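Local coordinates for Two-component system response regulator/GGDEF domain protein (Aeromonas salmonicida, PDB 3LUF) that probably makes cyclic di-GMP from two GTP through a GGDEF domain outside this fragment, which carries the protein's two magnesium-binding receiver domains, at residues L53-L58 against V101-R106; V116-L121 against R238-L243; G212-Y217 against F225-F230. All coordinates share one frame; numbering follows the deposited sequence. Where two conformers were deposited one is given.

The fragment is two receiver domains in tandem, each a five-stranded parallel sheet flanked by helices. Contact 1 lies at the magnesium site of the first domain; contact 3 joins a helix to the edge strand of the second. The centres of contact 1 and contact 3 are about 34 Å apart. Contact 2 lies between them, its centre about 21 Å from each, where helix 106-122 meets helix 232-248. Along the chain contact 1 is complete before contact 2 begins, and both segments of contact 3 fall between the two helices of contact 2. L53 packs on V116, and R238 on F225 and L226. Contact 2 thus joins a metal-site domain to the domain whose helix-strand face packs in the dimer; all three reach the second subunit.

Contact 1 of 3, residues L53-L58 against V101-R106; sequences LVDLTL and VMKDSR. With MG (magnesium ion), chain G.
K103 and D55 meet at the magnesium site of the first receiver domain, at the ends of strands 99-102 and 49-55, with their side chains crossing at about a right angle. Beyond CG the lysine is fully extended, and its NZ makes a 2.7 Å salt bridge and hydrogen bond to D55 OD1. The ammonium comes from above the carboxylate plane, 67° out of it. From the opposite face the backbone N of T57 bonds to the same OD1, nearly straight at 172°, closing an Asx turn. OD1 is thus gripped on both faces, which should hold the carboxylate against rotation. That leaves OD2 for the magnesium, 2.1 Å away. T57 adds two ligands, its O and its OG1; the side chain can fold back beside its own carbonyl because OG1 sits between backbone N and carbonyl carbon (chi1 60°). D12 and two waters complete six ligands. D55 is the predicted phosphorylation site, and the lysine beside it is a hallmark of receiver domains; K103 has a second carboxylate partner in E11. A further water links the two segments, 2.8 Å from T57 OG1 and weakly bonded to K103 NZ at 3.2 Å.

Contact 2 of 3, residues V116-L121 against R238-L243; sequences VHRLYL and RVSHNL
R118 lays its side chain against S240 and L243, and in doing so joins helix 106-122 of the first receiver domain to helix 232-248 of the second. The tight part is the aliphatic half of the arginine. Its CG lies 3.4 Å from S240 OG, and its CD 3.7 Å from S240 CB. CG stands opposite the backbone N (chi1 -165°), which carries the chain out across the gap; bends at chi2 (68°) and chi3 (-99°) then turn the guanidinium up along the neighbouring helix. There L243 CB lies over one face of the group, 3.7 Å from R118 NH1 and displaced toward the rim, with L243 CD1 on the same side, 4.0 Å from the same nitrogen.

The rest of the pairing is looser. No hydrogen bond passes between the two segments, and a single residue speaks for the first helix. H241 leaves its helix away from R118, and its ring meets H241 of the second subunit, so the outer side of helix 232-248 serves the dimer instead.

The polar ends find partners close by: S240 OG bonds back to the carbonyl of Q236, R118 NE to N122, and R118 NH1 forms a salt bridge with E247. The arginine therefore makes its interdomain contact here mainly with carbon and a guanidinium face, while its N-H groups are turned to other acceptors; the salt bridge to E247 adds an ionic tie between the two domain-ending helices.

Contact 3 of 3, residues G212-Y217 against F225-F230; sequences GLSARY and FLNQPF
S214 sits on F225 and N227 where helix 213-219 packs beside the edge strand 224-228, the last two elements of a beta-alpha-beta unit in the second receiver domain. The serine CB lies 3.9 Å from F225 CB. In one of its two conformers its OG comes obliquely to the phenylalanine ring, 3.4 Å from CD1, and stands 2.7 Å from N227 OD1; these OG contacts hold for that conformer alone and are tentative. A water bridges the same two residues more clearly: it accepts from the backbone N of S214, in the first turn of the helix, and donates to N227 OD1 at 2.9 Å.

Around these lies a second shell. F225 starts out toward the helix, but CG sits between its backbone N and carbonyl carbon (chi1 70°) and the ring swings away, to pack on R238 of the second subunit. By sequence it holds the place of the aromatic residue that acts as a rotating switch in CheY and many relatives. The amide of N227 is tied through ND2 to E234 of the second subunit. Helix 213-219, strand 224-228 and helix 232-248 form the face that many response regulators use to dimerise, and this dimer uses it too.

On the sheet-facing side of the helix, Y217 hydrogen-bonds through OH to the carbonyl of I205, tying it to strand 201-207, while L226 pairs by backbone bonds with G204 and S206. The strand then runs into a cis peptide before P229. Past that bend F230 folds back on the strand: L226 CD2 lies over the centre of its ring, 3.7 Å above the plane.

Contact 1 of 3, residues L53-L58 against V101-R106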
loop_
_atom_site.group_PDB
_atom_site.type_symbol
_atom_site.label_atom_id
_atom_site.label_comp_id
_atom_site.label_asym_id
_atom_site.label_seq_id
_atom_site.Cartn_x
_atom_site.Cartn_y
_atom_site.Cartn_z
ATOM N N LEU B 53 7.457 15.062 -20.041
ATOM C CA LEU B 53 5.983 15.084 -19.961
ATOM C C LEU B 53 5.544 15.730 -21.260
ATOM O O LEU B 53 5.938 16.862 -21.531
ATOM C CB LEU B 53 5.519 15.936 -18.796
ATOM C CG LEU B 53 6.067 15.430 -17.451
ATOM C CD1 LEU B 53 5.532 16.351 -16.339
ATOM C CD2 LEU B 53 5.646 13.997 -17.210
ATOM N N VAL B 54 4.811 14.982 -22.062
ATOM C CA VAL B 54 4.561 15.333 -23.463
ATOM C C VAL B 54 3.074 15.461 -23.762
ATOM O O VAL B 54 2.317 14.469 -23.685
ATOM C CB VAL B 54 5.223 14.307 -24.439
ATOM C CG1 VAL B 54 5.034 14.744 -25.941
ATOM C CG2 VAL B 54 6.728 14.156 -24.126
ATOM N N ASP B 55 2.675 16.680 -24.176
ATOM C CA ASP B 55 1.332 16.956 -24.689
ATOM C C ASP B 55 1.105 16.335 -26.094
ATOM O O ASP B 55 2.024 16.316 -26.943
ATOM C CB ASP B 55 1.133 18.472 -24.707
ATOM C CG ASP B 55 -0.241 18.909 -25.213
ATOM O OD1 ASP B 55 -1.276 18.239 -24.990
ATOM O OD2 ASP B 55 -0.270 19.977 -25.816
ATOM N N LEU B 56 -0.106 15.799 -26.310
ATOM C CA LEU B 56 -0.477 15.270 -27.630
ATOM C C LEU B 56 -0.986 16.362 -28.567
ATOM O O LEU B 56 -1.015 16.157 -29.782
ATOM C CB LEU B 56 -1.499 14.126 -27.527
ATOM C CG LEU B 56 -1.221 13.026 -26.492
ATOM C CD1 LEU B 56 -2.394 12.066 -26.420
ATOM C CD2 LEU B 56 0.050 12.274 -26.862
ATOM N N THR B 57 -1.380 17.516 -28.024
ATOM C CA THR B 57 -1.911 18.565 -28.878
ATOM C C THR B 57 -0.922 19.725 -29.016
ATOM O O THR B 57 -1.130 20.800 -28.448
ATOM C CB THR B 57 -3.259 19.085 -28.345
ATOM O OG1 THR B 57 -3.077 19.623 -27.009
ATOM C CG2 THR B 57 -4.271 17.980 -28.341
ATOM N N LEU B 58 0.167 19.527 -29.751
ATOM C CA LEU B 58 1.179 20.588 -29.828
ATOM C C LEU B 58 1.033 21.338 -31.143
ATOM O O LEU B 58 0.536 20.770 -32.115
ATOM C CB LEU B 58 2.592 19.998 -29.699
ATOM C CG LEU B 58 2.895 19.552 -28.256
ATOM C CD1 LEU B 58 4.174 18.662 -28.278
ATOM C CD2 LEU B 58 2.986 20.742 -27.280
ATOM N N VAL B 101 -0.604 11.044 -17.626
ATOM C CA VAL B 101 -1.089 11.929 -16.577
ATOM C C VAL B 101 -2.332 12.596 -17.115
ATOM O O VAL B 101 -2.332 13.113 -18.239
ATOM C CB VAL B 101 -0.038 13.008 -16.214
ATOM C CG1 VAL B 101 -0.592 14.035 -15.223
ATOM C CG2 VAL B 101 1.187 12.348 -15.606
HETATM N N MSE B 102 -3.415 12.551 -16.346
HETATM C CA MSE B 102 -4.597 13.316 -16.734
HETATM C C MSE B 102 -4.384 14.796 -16.463
HETATM O O MSE B 102 -3.882 15.157 -15.380
HETATM C CB MSE B 102 -5.826 12.821 -15.956
HETATM C CG MSE B 102 -6.173 11.370 -16.194
HETATM SE SE MSE B 102 -6.609 10.916 -18.062
HETATM C CE MSE B 102 -7.910 12.243 -18.534
ATOM N N LYS B 103 -4.754 15.655 -17.423
ATOM C CA LYS B 103 -4.581 17.102 -17.238
ATOM C C LYS B 103 -5.887 17.878 -17.292
ATOM O O LYS B 103 -5.896 19.051 -17.658
ATOM C CB LYS B 103 -3.515 17.707 -18.176
ATOM C CG LYS B 103 -3.770 17.437 -19.638
ATOM C CD LYS B 103 -2.885 18.303 -20.517
ATOM C CE LYS B 103 -3.145 17.980 -22.002
ATOM N NZ LYS B 103 -2.589 19.113 -22.819
ATOM N N ASP B 104 -6.973 17.219 -16.884
ATOM C CA ASP B 104 -8.295 17.848 -16.921
ATOM C C ASP B 104 -8.583 18.704 -15.691
ATOM O O ASP B 104 -9.534 19.457 -15.702
ATOM C CB ASP B 104 -9.410 16.815 -17.155
ATOM C CG ASP B 104 -9.494 15.780 -16.048
ATOM O OD1 ASP B 104 -8.458 15.366 -15.505
ATOM O OD2 ASP B 104 -10.628 15.363 -15.732
ATOM N N SER B 105 -7.731 18.630 -14.675
ATOM C CA SER B 105 -7.858 19.454 -13.481
ATOM C C SER B 105 -6.516 19.668 -12.842
ATOM O O SER B 105 -5.536 18.963 -13.133
ATOM C CB SER B 105 -8.790 18.814 -12.432
ATOM O OG SER B 105 -8.191 17.617 -11.953
ATOM N N ARG B 106 -6.472 20.619 -11.924
ATOM C CA ARG B 106 -5.244 20.888 -11.208
ATOM C C ARG B 106 -4.846 19.680 -10.344
ATOM O O ARG B 106 -3.670 19.267 -10.320
ATOM C CB ARG B 106 -5.372 22.159 -10.363
ATOM C CG ARG B 106 -4.153 22.419 -9.467
ATOM C CD ARG B 106 -2.794 22.453 -10.227
ATOM N NE ARG B 106 -1.686 22.573 -9.267
ATOM C CZ ARG B 106 -1.092 21.560 -8.632
ATOM N NH1 ARG B 106 -1.444 20.289 -8.853
ATOM N NH2 ARG B 106 -0.119 21.821 -7.767
HETATM MG MG MG G . -1.790 21.176 -26.528
HETATM O O HOH W 1 -4.796 18.522 -25.083
HETATM O O HOH W 2 -3.128 22.596 -27.350
HETATM O O HOH W 3 -2.597 21.367 -24.646
#

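Contact 2 of 3, residues V116-L121 against R238-L243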
loop_
_atom_site.group_PDB
_atom_site.type_symbol
_atom_site.label_atom_id
_atom_site.label_comp_id
_atom_site.label_asym_id
_atom_site.label_seq_id
_atom_site.Cartn_x
_atom_site.Cartn_y
_atom_site.Cartn_z
ATOM N N VAL B 116 7.164 12.021 -11.150
ATOM C CA VAL B 116 8.532 12.388 -11.614
ATOM C C VAL B 116 9.538 12.351 -10.465
ATOM O O VAL B 116 10.724 12.050 -10.664
ATOM C CB VAL B 116 8.601 13.741 -12.388
ATOM C CG1 VAL B 116 7.723 13.620 -13.676
ATOM C CG2 VAL B 116 8.198 14.938 -11.494
ATOM N N HIS B 117 9.052 12.655 -9.269
ATOM C CA HIS B 117 9.873 12.543 -8.065
ATOM C C HIS B 117 10.264 11.072 -7.847
ATOM O O HIS B 117 11.426 10.745 -7.608
ATOM C CB HIS B 117 9.105 13.163 -6.895
ATOM C CG HIS B 117 9.780 13.040 -5.562
ATOM N ND1 HIS B 117 10.885 13.787 -5.202
ATOM C CD2 HIS B 117 9.445 12.318 -4.472
ATOM C CE1 HIS B 117 11.212 13.511 -3.953
ATOM N NE2 HIS B 117 10.355 12.620 -3.489
ATOM N N ARG B 118 9.298 10.175 -7.962
ATOM C CA ARG B 118 9.568 8.778 -7.861
ATOM C C ARG B 118 10.495 8.296 -8.975
ATOM O O ARG B 118 11.431 7.514 -8.726
ATOM C CB ARG B 118 8.199 8.056 -7.950
ATOM C CG ARG B 118 8.155 6.652 -7.549
ATOM C CD ARG B 118 8.387 6.458 -6.042
ATOM N NE ARG B 118 9.775 6.079 -5.810
ATOM C CZ ARG B 118 10.426 6.302 -4.669
ATOM N NH1 ARG B 118 11.674 5.874 -4.543
ATOM N NH2 ARG B 118 9.825 6.930 -3.642
ATOM N N LEU B 119 10.244 8.712 -10.220
ATOM C CA LEU B 119 11.111 8.248 -11.318
ATOM C C LEU B 119 12.547 8.682 -11.112
ATOM O O LEU B 119 13.457 7.904 -11.357
ATOM C CB LEU B 119 10.628 8.800 -12.686
ATOM C CG LEU B 119 9.290 8.201 -13.142
ATOM C CD1 LEU B 119 8.788 8.991 -14.394
ATOM C CD2 LEU B 119 9.336 6.718 -13.462
ATOM N N TYR B 120 12.747 9.886 -10.599
ATOM C CA TYR B 120 14.107 10.336 -10.279
ATOM C C TYR B 120 14.760 9.422 -9.228
ATOM O O TYR B 120 15.897 8.937 -9.411
ATOM C CB TYR B 120 14.142 11.799 -9.796
ATOM C CG TYR B 120 15.499 12.095 -9.239
ATOM C CD1 TYR B 120 16.546 12.419 -10.097
ATOM C CD2 TYR B 120 15.790 11.886 -7.858
ATOM C CE1 TYR B 120 17.837 12.620 -9.606
ATOM C CE2 TYR B 120 17.085 12.062 -7.386
ATOM C CZ TYR B 120 18.079 12.444 -8.254
ATOM O OH TYR B 120 19.344 12.610 -7.798
ATOM N N LEU B 121 14.066 9.218 -8.115
ATOM C CA LEU B 121 14.623 8.382 -7.027
ATOM C C LEU B 121 14.896 6.944 -7.429
ATOM O O LEU B 121 15.895 6.322 -6.993
ATOM C CB LEU B 121 13.714 8.427 -5.809
ATOM C CG LEU B 121 13.618 9.755 -5.067
ATOM C CD1 LEU B 121 12.515 9.692 -4.013
ATOM C CD2 LEU B 121 14.983 10.202 -4.438
ATOM N N ARG B 238 1.988 0.010 -5.794
ATOM C CA ARG B 238 2.490 -0.745 -4.625
ATOM C C ARG B 238 4.000 -0.559 -4.410
ATOM O O ARG B 238 4.480 -0.418 -3.260
ATOM C CB ARG B 238 2.218 -2.237 -4.816
ATOM C CG ARG B 238 0.755 -2.581 -4.791
ATOM C CD ARG B 238 0.263 -2.932 -3.364
ATOM N NE ARG B 238 0.487 -1.890 -2.367
ATOM C CZ ARG B 238 -0.245 -0.782 -2.237
ATOM N NH1 ARG B 238 -1.239 -0.533 -3.090
ATOM N NH2 ARG B 238 0.043 0.098 -1.279
ATOM N N VAL B 239 4.728 -0.618 -5.522
ATOM C CA VAL B 239 6.167 -0.473 -5.480
ATOM C C VAL B 239 6.494 0.911 -4.973
ATOM O O VAL B 239 7.263 1.043 -4.021
ATOM C CB VAL B 239 6.830 -0.798 -6.816
ATOM C CG1 VAL B 239 8.302 -0.275 -6.827
ATOM C CG2 VAL B 239 6.783 -2.289 -7.062
ATOM N N SER B 240 5.845 1.948 -5.524
ATOM C CA SER B 240 6.140 3.304 -5.054
ATOM C C SER B 240 5.863 3.470 -3.566
ATOM O O SER B 240 6.683 4.034 -2.830
ATOM C CB SER B 240 5.356 4.354 -5.855
ATOM O OG SER B 240 5.785 4.242 -7.182
ATOM N N HIS B 241 4.722 2.940 -3.093
ATOM C CA HIS B 241 4.378 3.051 -1.671
ATOM C C HIS B 241 5.424 2.388 -0.766
ATOM O O HIS B 241 5.762 2.944 0.293
ATOM C CB HIS B 241 2.997 2.460 -1.359
ATOM C CG HIS B 241 1.845 3.379 -1.631
ATOM N ND1 HIS B 241 1.596 4.497 -0.869
ATOM C CD2 HIS B 241 0.841 3.311 -2.540
ATOM C CE1 HIS B 241 0.497 5.095 -1.313
ATOM N NE2 HIS B 241 0.033 4.402 -2.338
ATOM N N ASN B 242 5.899 1.223 -1.168
ATOM C CA ASN B 242 6.907 0.499 -0.369
ATOM C C ASN B 242 8.262 1.192 -0.362
ATOM O O ASN B 242 8.949 1.263 0.691
ATOM C CB ASN B 242 7.023 -0.965 -0.805
ATOM C CG ASN B 242 5.872 -1.778 -0.282
ATOM O OD1 ASN B 242 4.826 -1.908 -0.929
ATOM N ND2 ASN B 242 5.991 -2.199 0.964
ATOM N N LEU B 243 8.632 1.720 -1.511
ATOM C CA LEU B 243 9.881 2.523 -1.598
ATOM C C LEU B 243 9.792 3.796 -0.760
ATOM O O LEU B 243 10.730 4.169 -0.042
ATOM C CB LEU B 243 10.294 2.807 -3.052
ATOM C CG LEU B 243 10.584 1.598 -3.935
ATOM C CD1 LEU B 243 10.874 2.043 -5.355
ATOM C CD2 LEU B 243 11.727 0.725 -3.392
#

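Contact 3 of 3, residues G212-Y217 against F225-F230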
loop_
_atom_site.group_PDB
_atom_site.type_symbol
_atom_site.label_atom_id
_atom_site.label_comp_id
_atom_site.label_asym_id
_atom_site.label_seq_id
_atom_site.Cartn_x
_atom_site.Cartn_y
_atom_site.Cartn_z
ATOM N N GLY B 212 -5.532 -18.341 1.532
ATOM C CA GLY B 212 -5.311 -17.106 2.301
ATOM C C GLY B 212 -3.859 -16.642 2.250
ATOM O O GLY B 212 -3.255 -16.316 3.275
ATOM N N LEU B 213 -3.313 -16.610 1.045
ATOM C CA LEU B 213 -1.875 -16.446 0.891
ATOM C C LEU B 213 -1.380 -15.049 1.284
ATOM O O LEU B 213 -0.321 -14.922 1.922
ATOM C CB LEU B 213 -1.405 -16.909 -0.487
ATOM C CG LEU B 213 -1.537 -18.417 -0.802
ATOM C CD1 LEU B 213 -1.323 -18.720 -2.279
ATOM C CD2 LEU B 213 -0.621 -19.315 0.071
ATOM N N SER B 214 -2.128 -14.010 0.914
ATOM C CA SER B 214 -1.748 -12.647 1.308
ATOM C C SER B 214 -1.602 -12.527 2.820
ATOM O O SER B 214 -0.626 -11.973 3.310
ATOM C CB SER B 214 -2.742 -11.602 0.807
ATOM O OG SER B 214 -2.562 -11.366 -0.567
ATOM N N ALA B 215 -2.573 -13.047 3.563
ATOM C CA ALA B 215 -2.497 -13.010 5.028
ATOM C C ALA B 215 -1.269 -13.767 5.548
ATOM O O ALA B 215 -0.615 -13.323 6.478
ATOM C CB ALA B 215 -3.783 -13.585 5.660
ATOM N N ARG B 216 -0.964 -14.904 4.944
ATOM C CA ARG B 216 0.167 -15.703 5.374
ATOM C C ARG B 216 1.470 -14.933 5.133
ATOM O O ARG B 216 2.336 -14.886 5.997
ATOM C CB ARG B 216 0.196 -17.036 4.623
ATOM C CG ARG B 216 -0.779 -18.097 5.156
ATOM C CD ARG B 216 -0.605 -19.452 4.417
ATOM N NE ARG B 216 0.742 -20.017 4.561
ATOM C CZ ARG B 216 1.257 -20.967 3.771
ATOM N NH1 ARG B 216 0.549 -21.458 2.762
ATOM N NH2 ARG B 216 2.488 -21.420 3.978
ATOM N N TYR B 217 1.574 -14.305 3.963
ATOM C CA TYR B 217 2.711 -13.441 3.677
ATOM C C TYR B 217 2.857 -12.344 4.722
ATOM O O TYR B 217 3.952 -12.123 5.244
ATOM C CB TYR B 217 2.548 -12.787 2.311
ATOM C CG TYR B 217 3.125 -13.504 1.109
ATOM C CD1 TYR B 217 4.463 -13.895 1.058
ATOM C CD2 TYR B 217 2.331 -13.725 -0.030
ATOM C CE1 TYR B 217 4.969 -14.516 -0.086
ATOM C CE2 TYR B 217 2.846 -14.318 -1.178
ATOM C CZ TYR B 217 4.142 -14.699 -1.207
ATOM O OH TYR B 217 4.624 -15.272 -2.364
ATOM N N PHE B 225 1.253 -6.864 0.017
ATOM C CA PHE B 225 0.782 -7.959 -0.844
ATOM C C PHE B 225 0.317 -7.399 -2.172
ATOM O O PHE B 225 -0.045 -6.219 -2.263
ATOM C CB PHE B 225 -0.392 -8.690 -0.173
ATOM C CG PHE B 225 -1.659 -7.868 -0.126
ATOM C CD1 PHE B 225 -2.639 -8.049 -1.093
ATOM C CD2 PHE B 225 -1.841 -6.898 0.848
ATOM C CE1 PHE B 225 -3.801 -7.284 -1.071
ATOM C CE2 PHE B 225 -3.008 -6.100 0.868
ATOM C CZ PHE B 225 -3.986 -6.326 -0.108
ATOM N N LEU B 226 0.293 -8.252 -3.182
ATOM C CA LEU B 226 -0.228 -7.863 -4.482
ATOM C C LEU B 226 -0.803 -9.124 -5.090
ATOM O O LEU B 226 -0.099 -10.130 -5.251
ATOM C CB LEU B 226 0.900 -7.266 -5.334
ATOM C CG LEU B 226 0.587 -6.927 -6.789
ATOM C CD1 LEU B 226 -0.509 -5.910 -6.808
ATOM C CD2 LEU B 226 1.882 -6.400 -7.441
ATOM N N ASN B 227 -2.107 -9.112 -5.357
ATOM C CA ASN B 227 -2.757 -10.308 -5.855
ATOM C C ASN B 227 -2.745 -10.363 -7.384
ATOM O O ASN B 227 -2.932 -9.348 -8.046
ATOM C CB ASN B 227 -4.171 -10.450 -5.270
ATOM C CG ASN B 227 -4.156 -10.646 -3.747
ATOM O OD1 ASN B 227 -3.254 -11.315 -3.185
ATOM N ND2 ASN B 227 -5.151 -10.069 -3.071
ATOM N N GLN B 228 -2.459 -11.543 -7.934
ATOM C CA GLN B 228 -2.472 -11.752 -9.393
ATOM C C GLN B 228 -3.862 -12.227 -9.819
ATOM O O GLN B 228 -4.523 -12.932 -9.062
ATOM C CB GLN B 228 -1.474 -12.848 -9.780
ATOM C CG GLN B 228 -0.021 -12.438 -9.904
ATOM C CD GLN B 228 0.877 -13.617 -10.282
ATOM O OE1 GLN B 228 0.469 -14.785 -10.164
ATOM N NE2 GLN B 228 2.108 -13.319 -10.743
ATOM N N PRO B 229 -4.335 -11.827 -11.021
ATOM C CA PRO B 229 -3.769 -10.843 -11.956
ATOM C C PRO B 229 -3.789 -9.400 -11.436
ATOM O O PRO B 229 -4.710 -9.028 -10.715
ATOM C CB PRO B 229 -4.698 -10.937 -13.190
ATOM C CG PRO B 229 -6.001 -11.499 -12.654
ATOM C CD PRO B 229 -5.532 -12.490 -11.581
ATOM N N PHE B 230 -2.776 -8.616 -11.808
ATOM C CA PHE B 230 -2.719 -7.174 -11.522
ATOM C C PHE B 230 -2.319 -6.382 -12.765
ATOM O O PHE B 230 -1.661 -6.918 -13.688
ATOM C CB PHE B 230 -1.751 -6.858 -10.356
ATOM C CG PHE B 230 -0.336 -7.363 -10.582
ATOM C CD1 PHE B 230 0.577 -6.615 -11.339
ATOM C CD2 PHE B 230 0.069 -8.585 -10.054
ATOM C CE1 PHE B 230 1.870 -7.082 -11.558
ATOM C CE2 PHE B 230 1.352 -9.073 -10.283
ATOM C CZ PHE B 230 2.250 -8.321 -11.040
HETATM O O HOH W 4 -3.723 -13.865 -1.916
#